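Long-range contacts in hydrogenase maturation factor (Thermoanaerobacter tengcongensis, PDB 3VTH), which probably uses carbamoyl phosphate and ATP to carbamoylate the C-terminal cysteine of HypE during the maturation of [NiFe]-hydrogenases: residues T371-A375 with R707-R711; H459-K463 with G510-D514. Residues are numbered along the deposited sequence.

From the N terminus, the chain first reaches 371-375, at the end of a strand in the telomere-recombination (YrdC-like) region. It then enters the Kae1-like region, where 459-463 meets 510-514: contact 2 closes a loop of 46 intervening residues and joins the first Kae1-like subdomain to the second. Only afterwards does 707-711 come back to 371-375, so contact 1 closes a far longer loop of 331 residues that encloses both segments of contact 2; the two loops nest and do not cross. Contact 1 therefore ties the YrdC-like part to the second Kae1-like subdomain. The contacts do not touch: their nearest atoms are about 15 Å apart and their centres about 28 Å.

Contact 1 of 2, residues T371-A375 with R707-R711; sequences TSFNA and RYLLR
A strand end meets the first turn of a helix. Residues 373-374 are extended, Ala375 is left-handed (phi 51°, psi 51°), and 707-711 is helical. Asn374 CA lies 6.6 Å from Arg707 CA and Ala375 CA 5.0 Å from Arg711 CA.

Asn374, the most buried by the contact, has chi1 t and donates a hydrogen bond from ND2 to Arg707 O (3.0 Å, N-H...O angle 158°). That carbonyl also accepts the helical bond from Arg711 N (2.9 Å), so docking leaves the helix intact. Arg707 (chi1-chi3 m, t, p) reaches back: NH1 and NH2 each donate a bent hydrogen bond to Phe373 O (both 3.2 Å, N-H...O angles 136° and 137°), and Asn374 OD1 lies over one face of the guanidinium. Water 2 links Arg707 NH2 (2.6 Å) and Phe373 O (2.8 Å). Arg711 CB packs 4.0 Å from Ala375 CB, while its NH1 is held by a salt bridge to Glu715.

In this polar interdomain junction the Arg707 side chain lies about 7 Å from the bound nucleotide analogue AP2 and about 9 Å from a second, APC. Strand 370-374 runs between 283-287 and 377-378; Phe373 packs on helix 270-277, Leu709 on helix 666-692.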
ATOM      1  N   THR A 371       5.413   3.077   2.988  1.00 21.63           N
ATOM      2  CA  THR A 371       4.629   4.100   3.670  1.00 21.61           C
ATOM      3  C   THR A 371       5.494   5.286   4.097  1.00 22.52           C
ATOM      4  O   THR A 371       6.691   5.317   3.817  1.00 22.73           O
ATOM      5  CB  THR A 371       3.837   3.514   4.848  1.00 21.65           C
ATOM      6  OG1 THR A 371       2.775   4.421   5.191  1.00 22.52           O
ATOM      7  CG2 THR A 371       4.763   3.285   6.059  1.00 21.66           C
ATOM      8  N   SER A 372       4.874   6.271   4.735  1.00 22.74           N
ATOM      9  CA  SER A 372       5.571   7.493   5.114  1.00 23.99           C
ATOM     10  C   SER A 372       4.703   8.226   6.119  1.00 24.49           C
ATOM     11  O   SER A 372       3.539   7.865   6.315  1.00 24.59           O
ATOM     12  CB  SER A 372       5.756   8.398   3.881  1.00 24.32           C
ATOM     13  OG  SER A 372       4.490   8.891   3.407  1.00 24.74           O
ATOM     14  N   PHE A 373       5.250   9.272   6.726  1.00 24.63           N
ATOM     15  CA  PHE A 373       4.459  10.122   7.595  1.00 25.10           C
ATOM     16  C   PHE A 373       4.657  11.541   7.133  1.00 25.67           C
ATOM     17  O   PHE A 373       5.794  12.006   7.018  1.00 26.39           O
ATOM     18  CB  PHE A 373       4.869   9.970   9.071  1.00 26.30           C
ATOM     19  CG  PHE A 373       3.857  10.544  10.035  1.00 26.61           C
ATOM     20  CD1 PHE A 373       2.830   9.741  10.538  1.00 28.83           C
ATOM     21  CD2 PHE A 373       3.913  11.882  10.411  1.00 29.15           C
ATOM     22  CE1 PHE A 373       1.875  10.267  11.436  1.00 30.19           C
ATOM     23  CE2 PHE A 373       2.962  12.427  11.303  1.00 29.72           C
ATOM     24  CZ  PHE A 373       1.939  11.608  11.808  1.00 29.46           C
ATOM     25  N   ASN A 374       3.567  12.230   6.843  1.00 25.25           N
ATOM     26  CA  ASN A 374       3.680  13.610   6.363  1.00 26.58           C
ATOM     27  C   ASN A 374       2.403  14.379   6.640  1.00 26.88           C
ATOM     28  O   ASN A 374       1.310  13.828   6.536  1.00 26.51           O
ATOM     29  CB  ASN A 374       4.012  13.629   4.859  1.00 25.50           C
ATOM     30  CG  ASN A 374       4.277  15.015   4.331  1.00 28.74           C
ATOM     31  OD1 ASN A 374       4.994  15.817   4.958  1.00 26.51           O
ATOM     32  ND2 ASN A 374       3.694  15.321   3.159  1.00 26.56           N
ATOM     33  N   ALA A 375       2.571  15.644   7.004  1.00 28.41           N
ATOM     34  CA  ALA A 375       1.477  16.570   7.280  1.00 29.87           C
ATOM     35  C   ALA A 375       0.478  15.964   8.252  1.00 30.32           C
ATOM     36  O   ALA A 375      -0.723  15.905   7.972  1.00 30.49           O
ATOM     37  CB  ALA A 375       0.797  17.005   5.973  1.00 29.52           C
ATOM     38  N   ARG A 707       5.754  15.379  -1.044  1.00 25.12           N
ATOM     39  CA  ARG A 707       5.581  15.731   0.370  1.00 26.91           C
ATOM     40  C   ARG A 707       5.335  17.241   0.575  1.00 27.66           C
ATOM     41  O   ARG A 707       4.513  17.645   1.395  1.00 27.53           O
ATOM     42  CB  ARG A 707       6.805  15.291   1.197  1.00 28.35           C
ATOM     43  CG  ARG A 707       7.049  13.780   1.215  1.00 30.70           C
ATOM     44  CD  ARG A 707       8.359  13.424   1.944  1.00 34.79           C
ATOM     45  NE  ARG A 707       8.343  13.955   3.308  1.00 41.68           N
ATOM     46  CZ  ARG A 707       7.935  13.277   4.386  1.00 44.18           C
ATOM     47  NH1 ARG A 707       7.520  12.017   4.281  1.00 41.13           N
ATOM     48  NH2 ARG A 707       7.940  13.870   5.575  1.00 45.85           N
ATOM     49  N   TYR A 708       6.061  18.049  -0.186  1.00 27.39           N
ATOM     50  CA  TYR A 708       5.999  19.490  -0.092  1.00 28.59           C
ATOM     51  C   TYR A 708       4.646  20.030  -0.569  1.00 27.99           C
ATOM     52  O   TYR A 708       3.987  20.774   0.166  1.00 28.19           O
ATOM     53  CB  TYR A 708       7.149  20.103  -0.885  1.00 28.91           C
ATOM     54  CG  TYR A 708       7.331  21.585  -0.656  1.00 31.17           C
ATOM     55  CD1 TYR A 708       8.027  22.061   0.466  1.00 32.89           C
ATOM     56  CD2 TYR A 708       6.826  22.509  -1.568  1.00 30.27           C
ATOM     57  CE1 TYR A 708       8.202  23.434   0.678  1.00 35.61           C
ATOM     58  CE2 TYR A 708       6.998  23.877  -1.373  1.00 32.08           C
ATOM     59  CZ  TYR A 708       7.680  24.330  -0.241  1.00 33.64           C
ATOM     60  OH  TYR A 708       7.848  25.686  -0.076  1.00 34.51           O
ATOM     61  N   LEU A 709       4.226  19.646  -1.778  1.00 26.89           N
ATOM     62  CA  LEU A 709       2.898  20.024  -2.285  1.00 26.96           C
ATOM     63  C   LEU A 709       1.782  19.689  -1.306  1.00 26.74           C
ATOM     64  O   LEU A 709       0.919  20.517  -1.023  1.00 27.24           O
ATOM     65  CB  LEU A 709       2.576  19.328  -3.618  1.00 26.43           C
ATOM     66  CG  LEU A 709       3.283  19.720  -4.911  1.00 28.87           C
ATOM     67  CD1 LEU A 709       2.590  19.043  -6.088  1.00 28.76           C
ATOM     68  CD2 LEU A 709       3.327  21.242  -5.117  1.00 32.06           C
ATOM     69  N   LEU A 710       1.802  18.463  -0.792  1.00 26.08           N
ATOM     70  CA  LEU A 710       0.770  18.021   0.144  1.00 26.12           C
ATOM     71  C   LEU A 710       0.789  18.840   1.438  1.00 26.89           C
ATOM     72  O   LEU A 710      -0.231  19.402   1.838  1.00 27.20           O
ATOM     73  CB  LEU A 710       0.910  16.522   0.461  1.00 25.23           C
ATOM     74  CG  LEU A 710      -0.247  15.998   1.329  1.00 27.42           C
ATOM     75  CD1 LEU A 710      -1.568  16.041   0.556  1.00 26.21           C
ATOM     76  CD2 LEU A 710       0.019  14.589   1.910  1.00 26.61           C
ATOM     77  N   ARG A 711       1.946  18.924   2.084  1.00 27.21           N
ATOM     78  CA  ARG A 711       2.044  19.598   3.375  0.50 28.37           C
ATOM     79  C   ARG A 711       1.751  21.100   3.265  1.00 29.36           C
ATOM     80  O   ARG A 711       1.004  21.655   4.056  1.00 29.39           O
ATOM     81  CB  ARG A 711       3.419  19.362   4.021  0.50 28.90           C
ATOM     82  CG  ARG A 711       3.634  20.153   5.316  0.50 29.89           C
ATOM     83  CD  ARG A 711       5.020  19.956   5.906  0.50 31.07           C
ATOM     84  NE  ARG A 711       6.071  20.572   5.100  0.50 30.76           N
ATOM     85  CZ  ARG A 711       6.365  21.867   5.119  0.50 31.51           C
ATOM     86  NH1 ARG A 711       5.682  22.694   5.901  0.50 31.17           N
ATOM     87  NH2 ARG A 711       7.343  22.336   4.361  0.50 31.34           N
TER
HETATM   88  O   HOH W   1       8.074   9.653   6.269  1.00 19.94           O
HETATM   89  O   HOH W   2       8.078  13.098   8.097  1.00 35.45           O

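Contact 2 of 2, residues H459-K463 with G510-D514; sequences HDMHK and GYGTD. With PO4 (phosphate ion), chain M.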
ATOM      1  N   HIS A 459     -15.626   0.473 -13.091  1.00 24.63           N
ATOM      2  CA  HIS A 459     -14.379   0.539 -13.850  1.00 24.38           C
ATOM      3  C   HIS A 459     -14.103   1.963 -14.309  1.00 24.14           C
ATOM      4  O   HIS A 459     -15.001   2.825 -14.285  1.00 24.44           O
ATOM      5  CB  HIS A 459     -14.442  -0.421 -15.053  1.00 24.73           C
ATOM      6  CG  HIS A 459     -15.470  -0.049 -16.078  1.00 26.14           C
ATOM      7  ND1 HIS A 459     -15.235   0.884 -17.072  1.00 25.67           N
ATOM      8  CD2 HIS A 459     -16.734  -0.488 -16.263  1.00 27.63           C
ATOM      9  CE1 HIS A 459     -16.317   0.996 -17.826  1.00 28.67           C
ATOM     10  NE2 HIS A 459     -17.238   0.169 -17.357  1.00 28.36           N
ATOM     11  N   ASP A 460     -12.862   2.205 -14.726  1.00 24.00           N
ATOM     12  CA  ASP A 460     -12.457   3.495 -15.243  1.00 22.82           C
ATOM     13  C   ASP A 460     -13.070   3.748 -16.618  1.00 24.16           C
ATOM     14  O   ASP A 460     -13.292   2.810 -17.403  1.00 24.12           O
ATOM     15  CB  ASP A 460     -10.925   3.546 -15.365  1.00 23.04           C
ATOM     16  CG  ASP A 460     -10.381   4.975 -15.336  1.00 24.18           C
ATOM     17  OD1 ASP A 460      -9.949   5.422 -14.257  1.00 25.75           O
ATOM     18  OD2 ASP A 460     -10.363   5.642 -16.392  1.00 25.43           O
ATOM     19  N   MET A 461     -13.318   5.019 -16.934  1.00 24.18           N
ATOM     20  CA  MET A 461     -13.773   5.366 -18.286  1.00 26.00           C
ATOM     21  C   MET A 461     -12.755   5.031 -19.378  1.00 26.50           C
ATOM     22  O   MET A 461     -13.140   4.866 -20.529  1.00 26.82           O
ATOM     23  CB  MET A 461     -14.166   6.836 -18.380  1.00 25.83           C
ATOM     24  CG  MET A 461     -15.393   7.190 -17.565  1.00 27.49           C
ATOM     25  SD  MET A 461     -15.709   8.960 -17.566  1.00 31.82           S
ATOM     26  CE  MET A 461     -17.352   8.946 -16.861  1.00 30.61           C
ATOM     27  N   HIS A 462     -11.464   4.952 -19.021  1.00 26.41           N
ATOM     28  CA  HIS A 462     -10.406   4.631 -19.998  1.00 27.63           C
ATOM     29  C   HIS A 462     -10.664   3.248 -20.600  1.00 29.16           C
ATOM     30  O   HIS A 462     -10.617   2.248 -19.883  1.00 28.68           O
ATOM     31  CB  HIS A 462      -9.021   4.660 -19.319  1.00 26.96           C
ATOM     32  CG  HIS A 462      -7.869   4.662 -20.278  1.00 27.79           C
ATOM     33  ND1 HIS A 462      -6.906   5.653 -20.282  1.00 29.16           N
ATOM     34  CD2 HIS A 462      -7.511   3.787 -21.246  1.00 28.15           C
ATOM     35  CE1 HIS A 462      -6.014   5.398 -21.223  1.00 27.59           C
ATOM     36  NE2 HIS A 462      -6.356   4.271 -21.824  1.00 28.24           N
ATOM     37  N   LYS A 463     -10.919   3.185 -21.909  1.00 30.57           N
ATOM     38  CA  LYS A 463     -11.267   1.899 -22.548  1.00 32.92           C
ATOM     39  C   LYS A 463     -10.054   0.992 -22.825  1.00 32.63           C
ATOM     40  O   LYS A 463     -10.224  -0.183 -23.131  1.00 33.69           O
ATOM     41  CB  LYS A 463     -12.021   2.124 -23.873  1.00 34.91           C
ATOM     42  CG  LYS A 463     -13.237   3.053 -23.804  1.00 38.25           C
ATOM     43  CD  LYS A 463     -13.815   3.272 -25.204  1.00 44.50           C
ATOM     44  CE  LYS A 463     -14.962   4.288 -25.209  1.00 47.76           C
ATOM     45  NZ  LYS A 463     -16.069   3.856 -24.299  1.00 48.57           N
ATOM     46  N   GLY A 510      -5.001  10.640 -16.662  1.00 31.92           N
ATOM     47  CA  GLY A 510      -6.250   9.943 -16.447  1.00 30.56           C
ATOM     48  C   GLY A 510      -7.102  10.353 -17.612  1.00 30.19           C
ATOM     49  O   GLY A 510      -6.952  11.458 -18.137  1.00 30.30           O
ATOM     50  N   TYR A 511      -7.976   9.451 -18.031  1.00 29.45           N
ATOM     51  CA  TYR A 511      -8.804   9.673 -19.190  1.00 29.83           C
ATOM     52  C   TYR A 511      -9.919  10.659 -18.833  1.00 28.85           C
ATOM     53  O   TYR A 511     -10.707  10.393 -17.927  1.00 27.81           O
ATOM     54  CB  TYR A 511      -9.387   8.330 -19.614  1.00 30.86           C
ATOM     55  CG  TYR A 511     -10.273   8.388 -20.813  1.00 34.56           C
ATOM     56  CD1 TYR A 511      -9.737   8.359 -22.096  1.00 38.01           C
ATOM     57  CD2 TYR A 511     -11.661   8.433 -20.669  1.00 37.02           C
ATOM     58  CE1 TYR A 511     -10.557   8.397 -23.205  1.00 43.56           C
ATOM     59  CE2 TYR A 511     -12.488   8.472 -21.769  1.00 40.45           C
ATOM     60  CZ  TYR A 511     -11.935   8.444 -23.035  1.00 43.41           C
ATOM     61  OH  TYR A 511     -12.756   8.492 -24.138  1.00 48.93           O
ATOM     62  N   GLY A 512      -9.956  11.795 -19.532  1.00 28.25           N
ATOM     63  CA  GLY A 512     -10.984  12.825 -19.333  1.00 28.29           C
ATOM     64  C   GLY A 512     -12.236  12.546 -20.152  1.00 29.37           C
ATOM     65  O   GLY A 512     -12.207  11.713 -21.056  1.00 30.47           O
ATOM     66  N   THR A 513     -13.334  13.234 -19.850  1.00 28.68           N
ATOM     67  CA  THR A 513     -14.602  12.999 -20.560  1.00 29.75           C
ATOM     68  C   THR A 513     -14.692  13.770 -21.881  1.00 30.65           C
ATOM     69  O   THR A 513     -15.651  13.605 -22.641  1.00 30.83           O
ATOM     70  CB  THR A 513     -15.813  13.387 -19.687  1.00 30.22           C
ATOM     71  OG1 THR A 513     -15.666  14.747 -19.261  1.00 30.60           O
ATOM     72  CG2 THR A 513     -15.882  12.484 -18.445  1.00 29.16           C
ATOM     73  N   ASP A 514     -13.700  14.623 -22.140  1.00 29.55           N
ATOM     74  CA  ASP A 514     -13.690  15.391 -23.366  1.00 30.28           C
ATOM     75  C   ASP A 514     -12.667  14.856 -24.380  1.00 30.43           C
ATOM     76  O   ASP A 514     -12.285  15.566 -25.325  1.00 30.86           O
ATOM     77  CB  ASP A 514     -13.445  16.879 -23.063  1.00 30.22           C
ATOM     78  CG  ASP A 514     -12.079  17.138 -22.403  1.00 28.67           C
ATOM     79  OD1 ASP A 514     -11.374  16.172 -22.019  1.00 25.27           O
ATOM     80  OD2 ASP A 514     -11.735  18.324 -22.238  1.00 28.29           O
TER
HETATM   81  P   PO4 M 811      -3.055   4.542 -24.093  1.00 84.17           P
HETATM   82  O1  PO4 M 811      -1.733   4.043 -23.560  1.00 84.38           O
HETATM   83  O2  PO4 M 811      -3.602   5.599 -23.158  1.00 83.98           O
HETATM   84  O3  PO4 M 811      -2.840   5.148 -25.461  1.00 84.11           O
HETATM   85  O4  PO4 M 811      -4.026   3.382 -24.178  1.00 83.74           O
HETATM   86  O   HOH W   3      -7.968   6.988 -16.716  1.00 16.79           O
HETATM   87  O   HOH W   4     -11.438   8.176 -16.590  1.00 17.63           O
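Strand ends from the two halves of the Kae1-like, actin-ATPase-type region meet here in a surface contact made of side-chain packing and bridging waters, with no direct hydrogen bond between the segments. Residues 459-463 run off strand 456-460 in the first subdomain, and 510-514 run off strand 509-511 in the second. The register rests on a single close pair, His462 CA and Tyr511 CA, 5.4 Å apart.

Tyr511 is the centre of the packing. Its CD2 lies 3.8 Å from Met461 CB, its CB 3.7 Å from His462 CB, and its ring edge points toward the face of the His462 imidazole in an offset edge-to-face pair (centroids 5.6 Å apart, planes at 60°). Met461 extends past it, with SD 3.6 Å from Thr513 CG2. His462 also stacks with Tyr465 and gives a weak hydrogen bond from NE2 to O4 of a phosphate ion (3.4 Å), probably from the crystallisation liquor.

Asp460 supplies the polar side. Its OD2 accepts from His462 N (2.9 Å), an Asx turn, and takes water 3 and water 4, both at 2.8 Å, which reach Tyr511 N (2.8 Å) and Tyr511 O (2.7 Å). Because Asp460 OD1 accepts a hydrogen bond from ND1 of His483, an iron ligand, this second-shell carboxylate links the hydrated subdomain seam to the iron site.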